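Local coordinates for ankyrin repeat family protein (Enterococcus faecalis, PDB 3HRA) that is of unknown function but, as an ankyrin repeat protein, probably serves as a scaffold for binding other proteins, at residues 4-10 and 30-36; 46-52 and 84-88; 59-65 and 90-95. All coordinates share one frame; numbering follows the deposited sequence.

All three contacts join neighbouring parts of a row of helix pairs, and each is partly buried. Contact 2 lies nearest the chain's centre, about 11 Å between centres, contact 3 about 15 Å and contact 1 about 24 Å. Contact 1 rests on three hydrogen bonds that link E34 and Y30 to amides about the start of helix 8-14. Contacts 2 and 3 share helix 85-94, one near each end of it. Contact 2 takes arginine bonds to a helix end beside an apolar patch, whereas contact 3 is mostly aliphatic with one acid-phenol bond at its outer edge. Contacts 1 and 3 touch through D33 and the backbone of D64, and contacts 2 and 3 through V47 and M91.

Contact 1: residues 4-10 and 30-36; sequences YEVGALL and YQVDEVD
The turn E5-A8 leads through G7, the N-cap residue, into helix 8-14, and lies against the irregular chain 30-36, with the CA atoms of G7 and E34 6.9 Å apart. E34 reaches across with its carboxylate to the start of the helix. Its CG sits between the backbone N and the carbonyl carbon (chi1 59°), and the rest of the chain is extended, which carries the two oxygens to different amides. E34 OE1 accepts from G7 N at 2.9 Å, from above the carboxylate plane, while E34 OE2 accepts from L10 N at 2.9 Å. Y30 brings its phenol to the same place: its OH takes the N-H of L9 at 3.0 Å and makes a weak bond to E34 OE1. The Y30 ring is wedged between Y4, whose CB lies at its edge 3.5 Å from CE1, and L9, whose CB approaches CE2. Y4 turns its own hydroxyl to E23. L10 CG packs 3.4 Å from E34 OE2. The amides of the N-cap G7 and of L9 and L10 in the first turn are thus met by side chains from the loop 30-36, and the helix dipole probably stabilises the buried negative charge.

Contact 2: residues 46-52 and 84-88; sequences AVHNNDI and RTEIL
R84 is bent at chi2 (-74°) and then runs nearly straight through chi3, which lays its guanidinium beside the end of helix 42-49, where V47 and H48 present their carbonyls. R84 NE gives its hydrogen to V47 O at 2.8 Å, nearly along the C=O axis and in the guanidinium plane. R84 NH2 bonds H48 O at 2.9 Å, with the donor tilted 31° from that carbonyl's plane. V47 O also accepts from N50 N, so two donors grip it. N50 leaves the helix with positive phi in a Schellman motif, and its side chain crosses the arginine at a slant, CB and CG each 3.6 Å from R84 CD, the amide and guanidinium planes being turned 39° apart. Its OD1 also receives a hydrogen from a water that donates to E86 OE1 and accepts from I87 N, linking the helix end to the first turn of helix 85-94. Beside these bonds I87 supplies the apolar contact. Its CG2 meets V47 CG2 at 4.0 Å, its CG1 meets I52 CG1, and its CD1 passes alongside N50, 3.5 Å from OD1. I52 CD1 lies against the bent E86 side chain, 3.6 Å from its CB. The positive charge of R84 probably favours the partly negative C-terminal end of helix 42-49. Hydrogen bonds from R84, at the start of helix 85-94, to these carbonyls, with aliphatic side chains along the seam, fit the side-by-side stacking of helix pairs in the ankyrin fold.

Contact 3: residues 59-65 and 90-95; sequences IDRGADI and YMLKHA
I59 and M91 meet at the apolar centre, where I59 CD1 lies 3.8 Å from M91 CG and the two side chains cross at about a right angle. I65 closes in from the loop beyond the helix. A chi1 of 64° swings its CG1 toward A95, and I65 CD1 comes within 3.7 Å of A95 CB, while CG2 touches both that methyl and M91 CG. L43 of helix 42-49 packs on I59 and I65 as well, and M91 reaches A79 of helix 75-81. Here helices 52-60 and 85-94 lie side by side near their C-terminal ends, as in stacked ankyrin repeats. Helix 52-60 closes in a Schellman motif at G62, whose positive phi turns the chain back, and beyond it I65 joins the seam. Outward from the centre, I59 CD1 sits at the edge of the Y90 ring, 4.0 Å from CD2. H94, also of helix 85-94, lays its imidazole over one face of that ring, ND1 standing above its centre. At the outer edge Y90 OH donates to the syn lone pair of D60 OD1, at a separation so small that its exact length is doubtful, with the exposed carboxylate and the ring turned 46° apart.

Contact 1: residues 4-10 and 30-36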
# COMPACT_ATOMS: atom_id res chain seq x y z
N TYR A 4 16.28 -28.61 0.99
CA TYR A 4 14.86 -28.38 1.24
C TYR A 4 14.04 -28.61 -0.03
O TYR A 4 14.49 -28.33 -1.14
CB TYR A 4 14.62 -26.95 1.73
CG TYR A 4 15.16 -26.62 3.10
CD1 TYR A 4 14.52 -27.09 4.24
CD2 TYR A 4 16.28 -25.83 3.26
CE1 TYR A 4 15.01 -26.78 5.51
CE2 TYR A 4 16.78 -25.51 4.52
CZ TYR A 4 16.13 -25.98 5.63
OH TYR A 4 16.62 -25.65 6.89
N GLU A 5 12.82 -29.09 0.15
CA GLU A 5 11.91 -29.27 -0.97
C GLU A 5 11.25 -27.93 -1.27
O GLU A 5 11.10 -27.09 -0.37
CB GLU A 5 10.84 -30.31 -0.62
CG GLU A 5 11.32 -31.77 -0.67
CD GLU A 5 10.31 -32.74 -0.07
OE1 GLU A 5 9.62 -32.35 0.91
OE2 GLU A 5 10.20 -33.89 -0.55
N VAL A 6 10.85 -27.72 -2.53
CA VAL A 6 10.06 -26.53 -2.86
C VAL A 6 8.85 -26.48 -1.94
O VAL A 6 8.15 -27.49 -1.78
CB VAL A 6 9.56 -26.54 -4.32
CG1 VAL A 6 8.74 -25.27 -4.62
CG2 VAL A 6 10.73 -26.66 -5.28
N GLY A 7 8.59 -25.32 -1.34
CA GLY A 7 7.44 -25.17 -0.47
C GLY A 7 7.77 -25.08 0.99
O GLY A 7 6.92 -24.69 1.79
N ALA A 8 9.00 -25.45 1.36
CA ALA A 8 9.42 -25.42 2.76
C ALA A 8 9.23 -24.04 3.39
O ALA A 8 8.72 -23.91 4.51
CB ALA A 8 10.89 -25.88 2.89
N LEU A 9 9.63 -23.01 2.65
CA LEU A 9 9.61 -21.64 3.16
C LEU A 9 8.18 -21.11 3.20
O LEU A 9 7.82 -20.40 4.13
CB LEU A 9 10.51 -20.75 2.31
CG LEU A 9 10.81 -19.31 2.79
CD1 LEU A 9 11.52 -19.33 4.15
CD2 LEU A 9 11.68 -18.61 1.73
N LEU A 10 7.37 -21.46 2.20
CA LEU A 10 5.95 -21.10 2.22
C LEU A 10 5.27 -21.69 3.45
O LEU A 10 4.49 -21.02 4.12
CB LEU A 10 5.25 -21.60 0.96
CG LEU A 10 5.45 -20.75 -0.29
CD1 LEU A 10 5.12 -21.55 -1.55
CD2 LEU A 10 4.60 -19.49 -0.22
N TYR A 30 18.66 -21.43 -1.41
CA TYR A 30 17.19 -21.42 -1.39
C TYR A 30 16.56 -20.31 -2.26
O TYR A 30 16.94 -19.14 -2.18
CB TYR A 30 16.64 -21.35 0.05
CG TYR A 30 15.24 -21.92 0.14
CD1 TYR A 30 15.04 -23.24 0.53
CD2 TYR A 30 14.12 -21.16 -0.20
CE1 TYR A 30 13.77 -23.77 0.60
CE2 TYR A 30 12.85 -21.69 -0.15
CZ TYR A 30 12.68 -23.00 0.25
OH TYR A 30 11.41 -23.55 0.31
N GLN A 31 15.60 -20.69 -3.09
CA GLN A 31 14.87 -19.73 -3.92
C GLN A 31 13.74 -19.14 -3.08
O GLN A 31 12.71 -19.80 -2.84
CB GLN A 31 14.30 -20.43 -5.15
CG GLN A 31 14.24 -19.56 -6.40
CD GLN A 31 13.02 -18.66 -6.45
OE1 GLN A 31 13.06 -17.49 -6.02
NE2 GLN A 31 11.91 -19.20 -6.99
N VAL A 32 13.90 -17.90 -2.63
CA VAL A 32 12.99 -17.36 -1.61
C VAL A 32 11.61 -16.97 -2.14
O VAL A 32 10.66 -16.80 -1.38
CB VAL A 32 13.61 -16.14 -0.87
CG1 VAL A 32 14.93 -16.53 -0.20
CG2 VAL A 32 13.82 -14.96 -1.84
N ASP A 33 11.51 -16.81 -3.45
CA ASP A 33 10.25 -16.36 -4.04
C ASP A 33 9.42 -17.48 -4.69
O ASP A 33 8.74 -17.26 -5.68
CB ASP A 33 10.49 -15.23 -5.03
CG ASP A 33 10.73 -13.89 -4.34
OD1 ASP A 33 10.19 -13.66 -3.24
OD2 ASP A 33 11.45 -13.06 -4.90
N GLU A 34 9.46 -18.67 -4.11
CA GLU A 34 8.53 -19.73 -4.50
C GLU A 34 7.10 -19.25 -4.28
O GLU A 34 6.87 -18.38 -3.43
CB GLU A 34 8.80 -20.99 -3.68
CG GLU A 34 8.66 -20.78 -2.18
CD GLU A 34 9.07 -22.02 -1.38
OE1 GLU A 34 9.96 -22.78 -1.84
OE2 GLU A 34 8.51 -22.24 -0.30
N VAL A 35 6.15 -19.79 -5.04
CA VAL A 35 4.77 -19.34 -4.93
C VAL A 35 3.75 -20.45 -4.62
O VAL A 35 3.95 -21.63 -4.96
CB VAL A 35 4.31 -18.53 -6.18
CG1 VAL A 35 5.05 -17.19 -6.26
CG2 VAL A 35 4.51 -19.34 -7.44
N ASP A 36 2.67 -20.06 -3.95
CA ASP A 36 1.55 -20.96 -3.66
C ASP A 36 0.47 -20.89 -4.74
O ASP A 36 0.66 -20.25 -5.78
CB ASP A 36 0.97 -20.69 -2.26
CG ASP A 36 0.24 -19.36 -2.13
OD1 ASP A 36 -0.09 -18.68 -3.14
OD2 ASP A 36 -0.04 -18.98 -0.98

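Contact 2: residues 46-52 and 84-88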
# COMPACT_ATOMS: atom_id res chain seq x y z
N ALA A 46 3.86 -13.20 4.72
CA ALA A 46 4.29 -12.44 5.90
C ALA A 46 3.65 -11.05 5.96
O ALA A 46 3.28 -10.58 7.03
CB ALA A 46 5.81 -12.33 5.95
N VAL A 47 3.52 -10.39 4.82
CA VAL A 47 2.93 -9.04 4.81
C VAL A 47 1.44 -9.09 5.17
O VAL A 47 0.96 -8.27 5.95
CB VAL A 47 3.15 -8.32 3.46
CG1 VAL A 47 2.39 -7.01 3.42
CG2 VAL A 47 4.63 -8.06 3.25
N HIS A 48 0.74 -10.07 4.61
CA HIS A 48 -0.66 -10.32 4.95
C HIS A 48 -0.84 -10.58 6.45
O HIS A 48 -1.76 -10.05 7.07
CB HIS A 48 -1.21 -11.51 4.13
CG HIS A 48 -1.58 -11.16 2.72
ND1 HIS A 48 -0.64 -10.83 1.76
CD2 HIS A 48 -2.78 -11.09 2.09
CE1 HIS A 48 -1.24 -10.58 0.62
NE2 HIS A 48 -2.54 -10.72 0.79
N ASN A 49 0.07 -11.36 7.03
CA ASN A 49 0.04 -11.70 8.45
C ASN A 49 0.57 -10.60 9.39
O ASN A 49 0.40 -10.68 10.61
CB ASN A 49 0.86 -12.97 8.70
CG ASN A 49 0.13 -14.24 8.31
OD1 ASN A 49 -1.08 -14.33 8.44
ND2 ASN A 49 0.88 -15.23 7.85
N ASN A 50 1.21 -9.59 8.80
CA ASN A 50 2.00 -8.60 9.54
C ASN A 50 3.05 -9.23 10.45
O ASN A 50 3.25 -8.80 11.59
CB ASN A 50 1.14 -7.58 10.31
CG ASN A 50 1.90 -6.30 10.63
OD1 ASN A 50 2.83 -5.92 9.91
ND2 ASN A 50 1.51 -5.63 11.71
N ASP A 51 3.73 -10.25 9.92
CA ASP A 51 4.88 -10.83 10.60
C ASP A 51 6.12 -10.03 10.20
O ASP A 51 6.79 -10.33 9.21
CB ASP A 51 5.02 -12.32 10.26
CG ASP A 51 4.00 -13.19 11.00
OD1 ASP A 51 3.44 -12.76 12.04
OD2 ASP A 51 3.77 -14.31 10.55
N ILE A 52 6.40 -9.01 11.00
CA ILE A 52 7.39 -8.02 10.65
C ILE A 52 8.81 -8.61 10.54
O ILE A 52 9.56 -8.31 9.61
CB ILE A 52 7.35 -6.85 11.66
CG1 ILE A 52 5.99 -6.14 11.58
CG2 ILE A 52 8.46 -5.88 11.40
CD1 ILE A 52 5.74 -5.10 12.70
N ARG A 84 0.39 -1.74 6.92
CA ARG A 84 1.55 -2.43 7.50
C ARG A 84 2.72 -1.47 7.52
O ARG A 84 3.65 -1.59 6.73
CB ARG A 84 1.90 -3.67 6.68
CG ARG A 84 0.71 -4.59 6.37
CD ARG A 84 0.27 -5.38 7.59
NE ARG A 84 -0.69 -6.44 7.24
CZ ARG A 84 -2.00 -6.36 7.41
NH1 ARG A 84 -2.55 -5.26 7.93
NH2 ARG A 84 -2.78 -7.38 7.06
N THR A 85 2.68 -0.53 8.45
CA THR A 85 3.60 0.60 8.45
C THR A 85 5.07 0.24 8.64
O THR A 85 5.93 0.76 7.94
CB THR A 85 3.19 1.59 9.56
OG1 THR A 85 1.78 1.80 9.47
CG2 THR A 85 3.94 2.92 9.40
N GLU A 86 5.35 -0.60 9.62
CA GLU A 86 6.72 -1.04 9.90
C GLU A 86 7.33 -1.74 8.69
O GLU A 86 8.48 -1.47 8.32
CB GLU A 86 6.71 -1.98 11.12
CG GLU A 86 6.07 -1.30 12.36
CD GLU A 86 4.56 -1.63 12.62
OE1 GLU A 86 3.71 -1.81 11.68
OE2 GLU A 86 4.22 -1.67 13.83
N ILE A 87 6.57 -2.65 8.07
CA ILE A 87 7.07 -3.35 6.89
C ILE A 87 7.28 -2.40 5.72
O ILE A 87 8.30 -2.48 5.03
CB ILE A 87 6.15 -4.53 6.50
CG1 ILE A 87 6.18 -5.60 7.59
CG2 ILE A 87 6.57 -5.12 5.15
CD1 ILE A 87 5.14 -6.70 7.37
N LEU A 88 6.34 -1.47 5.52
CA LEU A 88 6.44 -0.47 4.46
C LEU A 88 7.66 0.41 4.63
O LEU A 88 8.40 0.65 3.67
CB LEU A 88 5.18 0.41 4.42
CG LEU A 88 5.17 1.48 3.34
CD1 LEU A 88 5.31 0.86 1.95
CD2 LEU A 88 3.89 2.33 3.44
O HOH W 1 4.11 -3.53 9.43

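Contact 3: residues 59-65 and 90-95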
# COMPACT_ATOMS: atom_id res chain seq x y z
N ILE A 59 13.21 -9.87 2.97
CA ILE A 59 13.69 -8.73 2.19
C ILE A 59 15.22 -8.68 2.20
O ILE A 59 15.85 -8.40 1.18
CB ILE A 59 13.09 -7.40 2.70
CG1 ILE A 59 11.60 -7.35 2.34
CG2 ILE A 59 13.79 -6.23 2.05
CD1 ILE A 59 10.81 -6.30 3.16
N ASP A 60 15.83 -8.95 3.35
CA ASP A 60 17.29 -8.99 3.44
C ASP A 60 17.88 -10.10 2.58
O ASP A 60 19.02 -10.00 2.15
CB ASP A 60 17.73 -9.19 4.90
CG ASP A 60 17.51 -7.96 5.77
OD1 ASP A 60 17.11 -6.88 5.26
OD2 ASP A 60 17.73 -8.07 7.00
N ARG A 61 17.13 -11.19 2.38
CA ARG A 61 17.61 -12.29 1.54
C ARG A 61 17.22 -12.14 0.07
O ARG A 61 17.37 -13.08 -0.70
CB ARG A 61 17.09 -13.64 2.06
CG ARG A 61 18.00 -14.31 3.06
CD ARG A 61 19.20 -14.96 2.36
NE ARG A 61 18.96 -16.36 2.00
CZ ARG A 61 18.68 -16.78 0.76
NH1 ARG A 61 18.59 -15.91 -0.23
NH2 ARG A 61 18.49 -18.07 0.52
N GLY A 62 16.70 -10.98 -0.29
CA GLY A 62 16.45 -10.66 -1.69
C GLY A 62 15.05 -10.93 -2.23
O GLY A 62 14.87 -10.94 -3.45
N ALA A 63 14.08 -11.15 -1.35
CA ALA A 63 12.70 -11.37 -1.77
C ALA A 63 12.19 -10.18 -2.59
O ALA A 63 12.48 -9.02 -2.29
CB ALA A 63 11.79 -11.62 -0.55
N ASP A 64 11.44 -10.47 -3.65
CA ASP A 64 10.97 -9.43 -4.56
C ASP A 64 9.71 -8.77 -4.00
O ASP A 64 8.67 -9.41 -3.90
CB ASP A 64 10.66 -10.07 -5.91
CG ASP A 64 10.31 -9.06 -6.99
OD1 ASP A 64 10.18 -7.85 -6.70
OD2 ASP A 64 10.16 -9.51 -8.14
N ILE A 65 9.82 -7.49 -3.61
CA ILE A 65 8.68 -6.80 -3.01
C ILE A 65 7.61 -6.47 -4.05
O ILE A 65 6.50 -6.05 -3.72
CB ILE A 65 9.10 -5.50 -2.26
CG1 ILE A 65 9.69 -4.47 -3.23
CG2 ILE A 65 10.08 -5.82 -1.10
CD1 ILE A 65 9.64 -3.04 -2.73
N TYR A 90 10.38 -0.37 6.11
CA TYR A 90 11.53 -1.19 5.79
C TYR A 90 11.72 -1.33 4.28
O TYR A 90 12.84 -1.20 3.76
CB TYR A 90 11.42 -2.57 6.46
CG TYR A 90 12.75 -3.27 6.61
CD1 TYR A 90 13.61 -2.93 7.65
CD2 TYR A 90 13.14 -4.27 5.72
CE1 TYR A 90 14.83 -3.59 7.81
CE2 TYR A 90 14.34 -4.92 5.86
CZ TYR A 90 15.19 -4.57 6.90
OH TYR A 90 16.39 -5.22 7.04
N MET A 91 10.62 -1.58 3.58
CA MET A 91 10.66 -1.70 2.12
C MET A 91 11.19 -0.43 1.48
O MET A 91 12.00 -0.49 0.56
CB MET A 91 9.28 -2.01 1.57
CG MET A 91 8.78 -3.40 1.89
SD MET A 91 7.09 -3.59 1.30
CE MET A 91 6.84 -5.36 1.45
N LEU A 92 10.73 0.72 1.95
CA LEU A 92 11.17 2.01 1.40
C LEU A 92 12.67 2.28 1.64
O LEU A 92 13.28 3.09 0.93
CB LEU A 92 10.33 3.16 1.97
CG LEU A 92 8.87 3.14 1.49
CD1 LEU A 92 8.02 4.17 2.24
CD2 LEU A 92 8.82 3.36 -0.01
N LYS A 93 13.26 1.61 2.63
CA LYS A 93 14.69 1.75 2.91
C LYS A 93 15.56 0.66 2.29
O LYS A 93 16.73 0.90 1.98
CB LYS A 93 14.95 1.74 4.42
CG LYS A 93 14.36 2.91 5.20
CD LYS A 93 14.66 2.71 6.69
CE LYS A 93 13.63 3.44 7.56
NZ LYS A 93 13.64 2.95 8.98
N HIS A 94 15.01 -0.55 2.14
CA HIS A 94 15.85 -1.70 1.78
C HIS A 94 15.48 -2.41 0.48
O HIS A 94 16.03 -3.46 0.16
CB HIS A 94 15.88 -2.71 2.93
CG HIS A 94 16.55 -2.20 4.15
ND1 HIS A 94 15.86 -1.64 5.21
CD2 HIS A 94 17.86 -2.11 4.47
CE1 HIS A 94 16.72 -1.26 6.14
NE2 HIS A 94 17.94 -1.54 5.72
N ALA A 95 14.55 -1.83 -0.26
CA ALA A 95 14.14 -2.41 -1.53
C ALA A 95 13.72 -1.31 -2.49
O ALA A 95 13.70 -0.12 -2.13
CB ALA A 95 13.00 -3.41 -1.30